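Putative 2,5-diketo-D-gluconic acid reductase B (Sinorhizobium meliloti, PDB 3UP8) probably reduces methylglyoxal to hydroxyacetone with NADPH, as an aldo/keto reductase with a TIM-barrel fold. Local coordinates at residues S109-L114 with A149-H154. Residues are numbered along the deposited sequence; the frame is centred on the assembly and turned at random.
Sequences SVDESL and AGKVRH
Lys151 reaches from the loop ahead of strand 152-158 to helix 103-117, where its NZ lies 2.8 Å from Asp111 OD1 in a salt bridge. The ammonium meets the syn lone pair of that oxygen; Asp111 OD2, at 3.7 Å from Lys151 NZ, is the more distant of the two, so the grip is one-sided. Beyond CG the lysine chain is fully extended (chi2 to chi4 all within 10° of 180°), which carries the charge out to the carboxylate. The packed part lies at the root of this chain: Leu114 CD1 approaches Lys151 CB to 3.9 Å and the backbone O of Lys151 to 4.1 Å. Leu114, buried on the helix, and Val152, from its own strand, both touch Val122 of strand 122-127, so the helix packs on the barrel wall there. The bridge itself is short, but Asp111 and Lys151 are both partly exposed, making this the more solvent-accessible side. Just before the lysine, Gly150 closes helix 136-148 in a Schellman motif with positive phi (87°). One ion pair beside a single aliphatic contact of buried Leu114 implies a modest electrostatic link, probably weakened by water, between helix 103-117 and the loop that joins helix 136-148 to strand 152-158.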
loop_
_atom_site.group_PDB
_atom_site.type_symbol
_atom_site.label_atom_id
_atom_site.label_comp_id
_atom_site.label_asym_id
_atom_site.label_seq_id
_atom_site.Cartn_x
_atom_site.Cartn_y
_atom_site.Cartn_z
ATOM N N SER A 109 -11.345 -17.703 3.853
ATOM C CA SER A 109 -10.386 -17.114 2.898
ATOM C C SER A 109 -9.083 -16.678 3.564
ATOM O O SER A 109 -8.028 -16.673 2.929
ATOM C CB SER A 109 -11.007 -15.954 2.112
ATOM O OG SER A 109 -11.065 -14.785 2.900
ATOM N N VAL A 110 -9.164 -16.286 4.832
ATOM C CA VAL A 110 -7.982 -15.857 5.566
ATOM C C VAL A 110 -7.083 -17.073 5.831
ATOM O O VAL A 110 -5.880 -17.027 5.574
ATOM C CB VAL A 110 -8.356 -15.097 6.856
ATOM C CG1 VAL A 110 -7.131 -14.878 7.745
ATOM C CG2 VAL A 110 -9.009 -13.767 6.490
ATOM N N ASP A 111 -7.682 -18.163 6.302
ATOM C CA ASP A 111 -6.939 -19.411 6.493
ATOM C C ASP A 111 -6.297 -19.871 5.182
ATOM O O ASP A 111 -5.174 -20.385 5.187
ATOM C CB ASP A 111 -7.849 -20.511 7.048
ATOM C CG ASP A 111 -8.176 -20.320 8.510
ATOM O OD1 ASP A 111 -7.482 -19.542 9.204
ATOM O OD2 ASP A 111 -9.138 -20.973 8.974
ATOM N N GLU A 112 -7.015 -19.697 4.072
ATOM C CA GLU A 112 -6.516 -20.103 2.763
ATOM C C GLU A 112 -5.331 -19.231 2.344
ATOM O O GLU A 112 -4.331 -19.745 1.864
ATOM C CB GLU A 112 -7.632 -20.052 1.719
ATOM C CG GLU A 112 -7.189 -20.402 0.282
ATOM C CD GLU A 112 -6.911 -21.906 0.070
ATOM O OE1 GLU A 112 -7.336 -22.740 0.894
ATOM O OE2 GLU A 112 -6.270 -22.252 -0.948
ATOM N N SER A 113 -5.442 -17.912 2.539
ATOM C CA SER A 113 -4.317 -16.998 2.298
ATOM C C SER A 113 -3.076 -17.436 3.063
ATOM O O SER A 113 -1.959 -17.455 2.520
ATOM C CB SER A 113 -4.678 -15.563 2.720
ATOM O OG SER A 113 -5.488 -14.950 1.745
ATOM N N LEU A 114 -3.270 -17.775 4.331
ATOM C CA LEU A 114 -2.155 -18.156 5.189
ATOM C C LEU A 114 -1.488 -19.464 4.740
ATOM O O LEU A 114 -0.267 -19.637 4.878
ATOM C CB LEU A 114 -2.602 -18.200 6.645
ATOM C CG LEU A 114 -2.955 -16.801 7.204
ATOM C CD1 LEU A 114 -3.523 -16.901 8.618
ATOM C CD2 LEU A 114 -1.731 -15.927 7.221
ATOM N N ALA A 149 -7.812 -13.713 16.876
ATOM C CA ALA A 149 -7.368 -15.111 16.730
ATOM C C ALA A 149 -5.846 -15.225 16.558
ATOM O O ALA A 149 -5.289 -16.325 16.630
ATOM C CB ALA A 149 -8.095 -15.781 15.544
ATOM N N GLY A 150 -5.175 -14.095 16.332
ATOM C CA GLY A 150 -3.718 -14.077 16.187
ATOM C C GLY A 150 -3.263 -14.331 14.754
ATOM O O GLY A 150 -2.073 -14.553 14.488
ATOM N N LYS A 151 -4.200 -14.266 13.822
ATOM C CA LYS A 151 -3.912 -14.553 12.428
ATOM C C LYS A 151 -3.550 -13.292 11.656
ATOM O O LYS A 151 -3.001 -13.367 10.565
ATOM C CB LYS A 151 -5.094 -15.259 11.782
ATOM C CG LYS A 151 -5.315 -16.631 12.433
ATOM C CD LYS A 151 -6.432 -17.380 11.785
ATOM C CE LYS A 151 -6.671 -18.701 12.546
ATOM N NZ LYS A 151 -7.879 -19.304 11.990
ATOM N N VAL A 152 -3.847 -12.146 12.257
ATOM C CA VAL A 152 -3.625 -10.841 11.648
ATOM C C VAL A 152 -3.163 -9.911 12.760
ATOM O O VAL A 152 -3.826 -9.825 13.787
ATOM C CB VAL A 152 -4.939 -10.275 11.058
ATOM C CG1 VAL A 152 -4.728 -8.880 10.498
ATOM C CG2 VAL A 152 -5.489 -11.182 9.976
ATOM N N ARG A 153 -2.039 -9.215 12.566
ATOM C CA ARG A 153 -1.526 -8.335 13.613
ATOM C C ARG A 153 -2.295 -7.004 13.612
ATOM O O ARG A 153 -2.682 -6.489 14.669
ATOM C CB ARG A 153 -0.014 -8.099 13.436
ATOM C CG ARG A 153 0.859 -9.342 13.672
ATOM C CD ARG A 153 0.962 -9.752 15.144
ATOM N NE ARG A 153 1.677 -11.033 15.306
ATOM C CZ ARG A 153 1.103 -12.240 15.311
ATOM N NH1 ARG A 153 -0.212 -12.378 15.162
ATOM N NH2 ARG A 153 1.860 -13.325 15.451
ATOM N N HIS A 154 -2.524 -6.468 12.417
ATOM C CA HIS A 154 -3.156 -5.166 12.250
ATOM C C HIS A 154 -4.194 -5.265 11.149
ATOM O O HIS A 154 -4.088 -6.112 10.260
ATOM C CB HIS A 154 -2.092 -4.138 11.888
ATOM C CG HIS A 154 -0.963 -4.106 12.856
ATOM N ND1 HIS A 154 -1.056 -3.491 14.085
ATOM C CD2 HIS A 154 0.284 -4.629 12.785
ATOM C CE1 HIS A 154 0.083 -3.647 14.733
ATOM N NE2 HIS A 154 0.910 -4.336 13.968
#